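Side-chain contacts in 1-deoxy-D-xylulose 5-phosphate reductoisomerase (Moraxella catarrhalis, PDB 4ZQG), which catalyses the NADPH-dependent rearrangement and reduction of 1-deoxy-D-xylulose 5-phosphate to 2-C-methyl-D-erythritol 4-phosphate in the MEP pathway of isoprenoid synthesis and is inhibited by fosmidomycin: residues I355-T358 with D359-V362; F243-E247 with H248-V252; T282-A285 with H286-Y290. All coordinates share one frame; numbering follows the deposited sequence. Where two conformers were deposited one is given.

Contact 1 of 3, residues I355-T358 with D359-V362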
loop_
_atom_site.group_PDB
_atom_site.type_symbol
_atom_site.label_atom_id
_atom_site.label_comp_id
_atom_site.label_asym_id
_atom_site.label_seq_id
_atom_site.Cartn_x
_atom_site.Cartn_y
_atom_site.Cartn_z
ATOM N N ILE A 355 36.650 -3.996 18.912
ATOM C CA ILE A 355 35.665 -3.576 19.914
ATOM C C ILE A 355 34.494 -4.537 20.025
ATOM O O ILE A 355 34.265 -5.379 19.150
ATOM C CB ILE A 355 35.129 -2.138 19.683
ATOM C CG1 ILE A 355 34.403 -2.018 18.340
ATOM C CG2 ILE A 355 36.267 -1.126 19.750
ATOM C CD1 ILE A 355 33.496 -0.802 18.241
ATOM N N CYS A 356 33.782 -4.409 21.140
ATOM C CA CYS A 356 32.484 -5.051 21.321
ATOM C C CYS A 356 31.380 -4.479 20.427
ATOM O O CYS A 356 31.455 -3.346 19.982
ATOM C CB CYS A 356 32.057 -4.889 22.770
ATOM S SG CYS A 356 33.124 -5.831 23.831
ATOM N N LEU A 357 30.325 -5.249 20.202
ATOM C CA LEU A 357 29.196 -4.745 19.406
ATOM C C LEU A 357 28.560 -3.494 20.029
ATOM O O LEU A 357 28.333 -2.512 19.318
ATOM C CB LEU A 357 28.125 -5.813 19.211
ATOM C CG LEU A 357 26.997 -5.370 18.278
ATOM C CD1 LEU A 357 27.502 -5.141 16.854
ATOM C CD2 LEU A 357 25.870 -6.390 18.311
ATOM N N THR A 358 28.287 -3.558 21.338
ATOM C CA THR A 358 27.721 -2.448 22.107
ATOM C C THR A 358 28.625 -1.223 22.188
ATOM O O THR A 358 28.189 -0.140 22.562
ATOM C CB THR A 358 27.460 -2.866 23.555
ATOM O OG1 THR A 358 28.617 -3.538 24.074
ATOM C CG2 THR A 358 26.284 -3.796 23.615
ATOM N N ASP A 359 29.904 -1.404 21.879
ATOM C CA ASP A 359 30.815 -0.277 21.792
ATOM C C ASP A 359 30.513 0.625 20.579
ATOM O O ASP A 359 30.956 1.759 20.561
ATOM C CB ASP A 359 32.290 -0.743 21.767
ATOM C CG ASP A 359 32.830 -1.175 23.154
ATOM O OD1 ASP A 359 33.894 -1.856 23.152
ATOM O OD2 ASP A 359 32.232 -0.843 24.218
ATOM N N ILE A 360 29.788 0.150 19.572
ATOM C CA ILE A 360 29.463 1.009 18.440
ATOM C C ILE A 360 28.661 2.231 18.896
ATOM O O ILE A 360 28.843 3.327 18.368
ATOM C CB ILE A 360 28.734 0.241 17.306
ATOM C CG1 ILE A 360 29.701 -0.804 16.708
ATOM C CG2 ILE A 360 28.203 1.202 16.228
ATOM C CD1 ILE A 360 29.204 -1.581 15.516
ATOM N N ALA A 361 27.792 2.052 19.884
ATOM C CA ALA A 361 26.977 3.160 20.374
ATOM C C ALA A 361 27.826 4.218 21.074
ATOM O O ALA A 361 27.646 5.422 20.844
ATOM C CB ALA A 361 25.887 2.650 21.310
ATOM N N VAL A 362 28.745 3.750 21.913
ATOM C CA VAL A 362 29.599 4.616 22.738
ATOM C C VAL A 362 30.472 5.531 21.890
ATOM O O VAL A 362 30.605 6.704 22.161
ATOM C CB VAL A 362 30.542 3.791 23.639
ATOM C CG1 VAL A 362 31.126 4.675 24.729
ATOM C CG2 VAL A 362 29.809 2.597 24.251
#
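Asp359 turns its carboxylate back over Cys356, and its OD1 accepts the amide N of Cys356, three residues before it, at 3.3 Å. With CG beside its own backbone N and anti to the carbonyl carbon (chi1 -77°), the side chain reaches back along the entering chain; the N-H comes from above the carboxylate plane, 45° out of it. A weak bond in the reverse direction, Asp359 N to Cys356 O at 3.1 Å, closes the same turn. The aspartate CB also packs on Ile355 CD1, 3.7 Å away, so the methylene works as apolar filler while the carboxylate does polar work. Thr358 precedes Asp359. Its OG1 sits between the backbone N and the carbonyl carbon (chi1 48°), near Asp359 N but at an angle too poor for a bond; a short hydroxyl side chain suits this partly exposed place. Thr358 O takes a weak bond from Ala361 N. Ile360 lies on the buried side, its N donating fairly straight to Leu357 O at 3.0 Å, while its CG1 is 4.1 Å from Ile355 CD1. The branched isoleucine suits this place because its other surfaces meet helices 333-351, 220-228 and 320-331, at Ala346, Thr228 and Cys321. The turn leading into helix 359-368 thus joins a polar bond to a backbone amide, where the acid's negative charge would probably suit the helix dipole, with aliphatic contacts of Ile355, Leu357 and Ile360 on its buried side.

Contact 2 of 3, residues F243-E247 with H248-V252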
loop_
_atom_site.group_PDB
_atom_site.type_symbol
_atom_site.label_atom_id
_atom_site.label_comp_id
_atom_site.label_asym_id
_atom_site.label_seq_id
_atom_site.Cartn_x
_atom_site.Cartn_y
_atom_site.Cartn_z
ATOM N N PHE A 243 12.405 12.351 0.737
ATOM C CA PHE A 243 11.011 12.723 0.726
ATOM C C PHE A 243 10.767 14.131 1.261
ATOM O O PHE A 243 9.634 14.558 1.392
ATOM C CB PHE A 243 10.253 11.690 1.516
ATOM C CG PHE A 243 10.466 10.311 1.012
ATOM C CD1 PHE A 243 11.012 9.339 1.816
ATOM C CD2 PHE A 243 10.123 9.995 -0.278
ATOM C CE1 PHE A 243 11.214 8.064 1.338
ATOM C CE2 PHE A 243 10.283 8.727 -0.739
ATOM C CZ PHE A 243 10.851 7.768 0.069
ATOM N N ASP A 244 11.855 14.846 1.500
ATOM C CA ASP A 244 11.841 16.249 1.815
ATOM C C ASP A 244 11.057 16.585 3.089
ATOM O O ASP A 244 10.305 17.547 3.108
ATOM C CB ASP A 244 11.325 17.044 0.640
ATOM C CG ASP A 244 11.682 18.467 0.750
ATOM O OD1 ASP A 244 10.780 19.319 0.608
ATOM O OD2 ASP A 244 12.856 18.751 1.079
ATOM N N LEU A 245 11.302 15.798 4.141
ATOM C CA LEU A 245 10.675 15.945 5.438
ATOM C C LEU A 245 11.719 16.084 6.540
ATOM O O LEU A 245 12.920 15.907 6.290
ATOM C CB LEU A 245 9.871 14.690 5.722
ATOM C CG LEU A 245 8.749 14.350 4.749
ATOM C CD1 LEU A 245 8.152 13.019 5.138
ATOM C CD2 LEU A 245 7.646 15.408 4.754
ATOM N N LYS A 246 11.269 16.340 7.768
ATOM C CA LYS A 246 12.127 16.360 8.958
ATOM C C LYS A 246 11.849 15.141 9.793
ATOM O O LYS A 246 10.872 14.478 9.585
ATOM C CB LYS A 246 11.892 17.606 9.800
ATOM C CG LYS A 246 11.952 18.902 9.025
ATOM C CD LYS A 246 13.366 19.260 8.693
ATOM C CE LYS A 246 13.411 20.569 7.948
ATOM N NZ LYS A 246 14.849 20.879 7.763
ATOM N N GLU A 247 12.727 14.817 10.723
ATOM C CA GLU A 247 12.646 13.531 11.405
ATOM C C GLU A 247 11.372 13.320 12.214
ATOM O O GLU A 247 10.966 12.192 12.397
ATOM C CB GLU A 247 13.876 13.258 12.291
ATOM C CG GLU A 247 14.201 14.310 13.347
ATOM C CD GLU A 247 13.149 14.428 14.454
ATOM O OE1 GLU A 247 12.644 13.374 14.876
ATOM O OE2 GLU A 247 12.851 15.564 14.921
ATOM N N HIS A 248 10.768 14.379 12.727
ATOM C CA HIS A 248 9.543 14.227 13.541
ATOM C C HIS A 248 8.443 13.560 12.712
ATOM O O HIS A 248 7.712 12.729 13.222
ATOM C CB HIS A 248 9.071 15.560 14.166
ATOM C CG HIS A 248 8.688 16.587 13.168
ATOM N ND1 HIS A 248 7.396 16.754 12.738
ATOM C CD2 HIS A 248 9.432 17.462 12.462
ATOM C CE1 HIS A 248 7.351 17.696 11.815
ATOM N NE2 HIS A 248 8.577 18.141 11.628
ATOM N N GLN A 249 8.391 13.876 11.423
ATOM C CA GLN A 249 7.495 13.216 10.483
ATOM C C GLN A 249 7.798 11.753 10.077
ATOM O O GLN A 249 7.034 11.165 9.295
ATOM C CB GLN A 249 7.393 14.079 9.235
ATOM C CG GLN A 249 6.424 15.226 9.435
ATOM C CD GLN A 249 6.535 16.251 8.334
ATOM O OE1 GLN A 249 7.652 16.801 8.087
ATOM N NE2 GLN A 249 5.400 16.535 7.658
ATOM N N ILE A 250 8.885 11.160 10.567
ATOM C CA ILE A 250 9.217 9.796 10.201
ATOM C C ILE A 250 9.427 8.986 11.440
ATOM O O ILE A 250 10.322 9.258 12.185
ATOM C CB ILE A 250 10.509 9.763 9.386
ATOM C CG1 ILE A 250 10.346 10.568 8.100
ATOM C CG2 ILE A 250 10.884 8.334 9.042
ATOM C CD1 ILE A 250 11.648 10.787 7.395
ATOM N N GLN A 251 8.605 7.973 11.648
ATOM C CA GLN A 251 8.676 7.162 12.855
ATOM C C GLN A 251 9.083 5.748 12.497
ATOM O O GLN A 251 9.062 5.380 11.335
ATOM C CB GLN A 251 7.332 7.183 13.584
ATOM C CG GLN A 251 6.940 8.587 14.048
ATOM C CD GLN A 251 8.033 9.311 14.821
ATOM O OE1 GLN A 251 8.488 8.833 15.857
ATOM N NE2 GLN A 251 8.436 10.483 14.328
ATOM N N VAL A 252 9.449 4.967 13.506
ATOM C CA VAL A 252 9.996 3.652 13.295
ATOM C C VAL A 252 9.239 2.670 14.105
ATOM O O VAL A 252 9.010 2.898 15.297
ATOM C CB VAL A 252 11.466 3.610 13.764
ATOM C CG1 VAL A 252 11.999 2.176 13.878
ATOM C CG2 VAL A 252 12.314 4.463 12.850
#
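His248 lays its imidazole against the stem of Lys246, CD2 standing 3.6 Å from Lys246 CB, with the methylene set obliquely to the ring. CG sits between the backbone N and the carbonyl carbon (chi1 63°), which swings the ring back over the preceding chain; both residues are exposed, as suits a lysine and an imidazole. Directly before it, Glu247 curls at chi1 and chi2 so that its carboxylate lies over the His248 amide, but the angle is poor for a bond there; OE1 instead makes a salt bridge to Arg326, and OE2 has a long, weak ion pair with Arg330. At Gln249 the backbone N makes a weak bond to Lys246 O at 3.1 Å. Its side chain runs out extended and crosses that of Leu245 at about a right angle, with OE1 3.6 Å from Leu245 CD2; the flexible amide can thus flank a buried leucine. Ile250 makes the turn's straighter bond: its N donates to Glu247 O at 3.0 Å and 164°, 62° out of the carbonyl plane and so not on a lone pair. Its CG1 is 4.4 Å from Leu245 CD1, a loose apolar contact between two buried aliphatic residues. Beyond it, Gln251 and Val252 carry the chain on as a strand. The whole links helix 230-243, after which Asp244 takes positive phi, to strand 250-254, an outermost strand of the mixed sheet, parallel to 182-189: backbone hydrogen bonds join Gln249 and Gln251 to Leu185, and Gln251 to Leu187. Ile250 packs on Leu236 and Cys240 of helix 230-243, Val252 leans on Leu322 of helix 320-331, and Val252 O bonds to Tyr304 OH of the second subunit.

Contact 3 of 3, residues T282-A285 with H286-Y290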
loop_
_atom_site.group_PDB
_atom_site.type_symbol
_atom_site.label_atom_id
_atom_site.label_comp_id
_atom_site.label_asym_id
_atom_site.label_seq_id
_atom_site.Cartn_x
_atom_site.Cartn_y
_atom_site.Cartn_z
ATOM N N THR A 282 12.952 -7.207 -5.793
ATOM C CA THR A 282 11.671 -6.519 -5.930
ATOM C C THR A 282 11.872 -5.017 -6.093
ATOM O O THR A 282 11.477 -4.455 -7.103
ATOM C CB THR A 282 10.702 -6.891 -4.804
ATOM O OG1 THR A 282 10.146 -8.190 -5.044
ATOM C CG2 THR A 282 9.597 -5.935 -4.741
ATOM N N PRO A 283 12.487 -4.343 -5.118
ATOM C CA PRO A 283 12.703 -2.903 -5.289
ATOM C C PRO A 283 13.614 -2.528 -6.434
ATOM O O PRO A 283 13.433 -1.474 -7.050
ATOM C CB PRO A 283 13.342 -2.483 -3.986
ATOM C CG PRO A 283 13.732 -3.738 -3.304
ATOM C CD PRO A 283 12.784 -4.776 -3.759
ATOM N N ILE A 284 14.595 -3.372 -6.752
ATOM C CA ILE A 284 15.497 -3.038 -7.856
ATOM C C ILE A 284 14.664 -3.098 -9.120
ATOM O O ILE A 284 14.700 -2.209 -9.928
ATOM C CB ILE A 284 16.721 -3.987 -7.911
ATOM C CG1 ILE A 284 17.560 -3.788 -6.661
ATOM C CG2 ILE A 284 17.627 -3.697 -9.127
ATOM C CD1 ILE A 284 18.559 -4.882 -6.455
ATOM N N ALA A 285 13.898 -4.164 -9.273
ATOM C CA ALA A 285 13.080 -4.342 -10.450
ATOM C C ALA A 285 12.105 -3.183 -10.648
ATOM O O ALA A 285 11.948 -2.688 -11.757
ATOM C CB ALA A 285 12.320 -5.647 -10.326
ATOM N N HIS A 286 11.445 -2.773 -9.560
ATOM C CA HIS A 286 10.545 -1.636 -9.559
ATOM C C HIS A 286 11.260 -0.377 -10.012
ATOM O O HIS A 286 10.755 0.377 -10.845
ATOM C CB HIS A 286 9.986 -1.361 -8.155
ATOM C CG HIS A 286 9.294 -0.038 -8.055
ATOM N ND1 HIS A 286 9.911 1.098 -7.568
ATOM C CD2 HIS A 286 8.043 0.337 -8.408
ATOM C CE1 HIS A 286 9.083 2.120 -7.658
ATOM N NE2 HIS A 286 7.939 1.680 -8.150
ATOM N N ALA A 287 12.439 -0.148 -9.447
ATOM C CA ALA A 287 13.166 1.041 -9.775
ATOM C C ALA A 287 13.713 1.022 -11.213
ATOM O O ALA A 287 13.706 2.058 -11.871
ATOM C CB ALA A 287 14.271 1.230 -8.778
ATOM N N LEU A 288 14.160 -0.147 -11.703
ATOM C CA LEU A 288 14.635 -0.273 -13.069
ATOM C C LEU A 288 13.569 -0.002 -14.097
ATOM O O LEU A 288 13.807 0.684 -15.088
ATOM C CB LEU A 288 15.169 -1.659 -13.348
ATOM C CG LEU A 288 16.626 -1.894 -12.948
ATOM C CD1 LEU A 288 16.941 -3.363 -13.093
ATOM C CD2 LEU A 288 17.565 -1.074 -13.807
ATOM N N ALA A 289 12.390 -0.565 -13.913
ATOM C CA ALA A 289 11.408 -0.464 -14.963
ATOM C C ALA A 289 10.534 0.765 -14.839
ATOM O O ALA A 289 9.825 1.078 -15.770
ATOM C CB ALA A 289 10.577 -1.700 -15.000
ATOM N N TYR A 290 10.601 1.474 -13.711
ATOM C CA TYR A 290 9.687 2.585 -13.439
ATOM C C TYR A 290 9.601 3.527 -14.640
ATOM O O TYR A 290 10.627 3.813 -15.260
ATOM C CB TYR A 290 10.160 3.340 -12.204
ATOM C CG TYR A 290 9.247 4.444 -11.791
ATOM C CD1 TYR A 290 8.353 4.271 -10.748
ATOM C CD2 TYR A 290 9.280 5.690 -12.436
ATOM C CE1 TYR A 290 7.498 5.305 -10.381
ATOM C CE2 TYR A 290 8.442 6.714 -12.055
ATOM C CZ TYR A 290 7.553 6.511 -11.028
ATOM O OH TYR A 290 6.693 7.518 -10.655
#
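His286 N donates to Thr282 O at 3.0 Å, the first of four successive i to i+4 bonds that give the backbone of helix 281-289 its close packing. Leu288 N meets Ile284 O at 2.8 Å, the donor almost in line with the C=O (167°), while Ala287 N and Ala289 N reach Pro283 O and Ala285 O from a tilt to the carbonyl plane. Proline is well placed in the first turn, where its missing N-H costs the helix no bond, and its carbonyl O also has Ala287 CB close by at 3.3 Å. The alanines leave little bulk, so neighbouring elements can come near: Ala287 and Leu288 sit on Leu125 of strand 123-126, Ala285 on Ile25 and Ile284 on Thr22 of helix 17-26. These partners belong to the Rossmann-like nucleotide-binding domain, with its seven-stranded parallel sheet, so the helix docks onto that domain; the side chain of Ile284 is about 7 Å from the bound NAD and that of Pro283 about 7 Å from fosmidomycin. Side chain to side chain, the helix is looser. Ile284 and Leu288 lie alongside each other, pointing the same way, with Ile284 CG2 4.0 Å from Leu288 CD1, and the two branched residues form an apolar ridge. In His286, CG anti to the backbone N (chi1 168°) sets the ring with Pro283 O at its edge. At the more open C-terminal end, partly exposed Tyr290 leaves the helix; its N bonds weakly to His286 O, and its ring presents an edge to His286 NE2. Polar ends find partners farther off: His286 ND1 is hydrogen-bonded to Asn158 ND2, Tyr290 OH to Gln169 OE1, and Thr282 OG1, on a small hydroxyl residue fitting the dimer interface, to the O of Asp268 of the second subunit.

How the contacts relate
Along the chain the order is contact 2, contact 3, contact 1, and none touches another. Contact 2 lies 24 Å from contact 3 and 27 Å from contact 1, centre to centre, while contacts 1 and 3 are 36 Å apart on opposite sides of the chain's centre. Helix 320-331 borders both contacts 1 and 2. Contact 2 enters the mixed sheet, whereas contact 3 rests against the parallel sheet of the nucleotide domain. Contacts 2 and 3 also both reach the second subunit. The three lie in separate parts of the fold; contact 3 has side chains about 7 Å from fosmidomycin and NAD, while contacts 1 and 2 have side chains about 12 Å from fosmidomycin and the magnesium ion respectively.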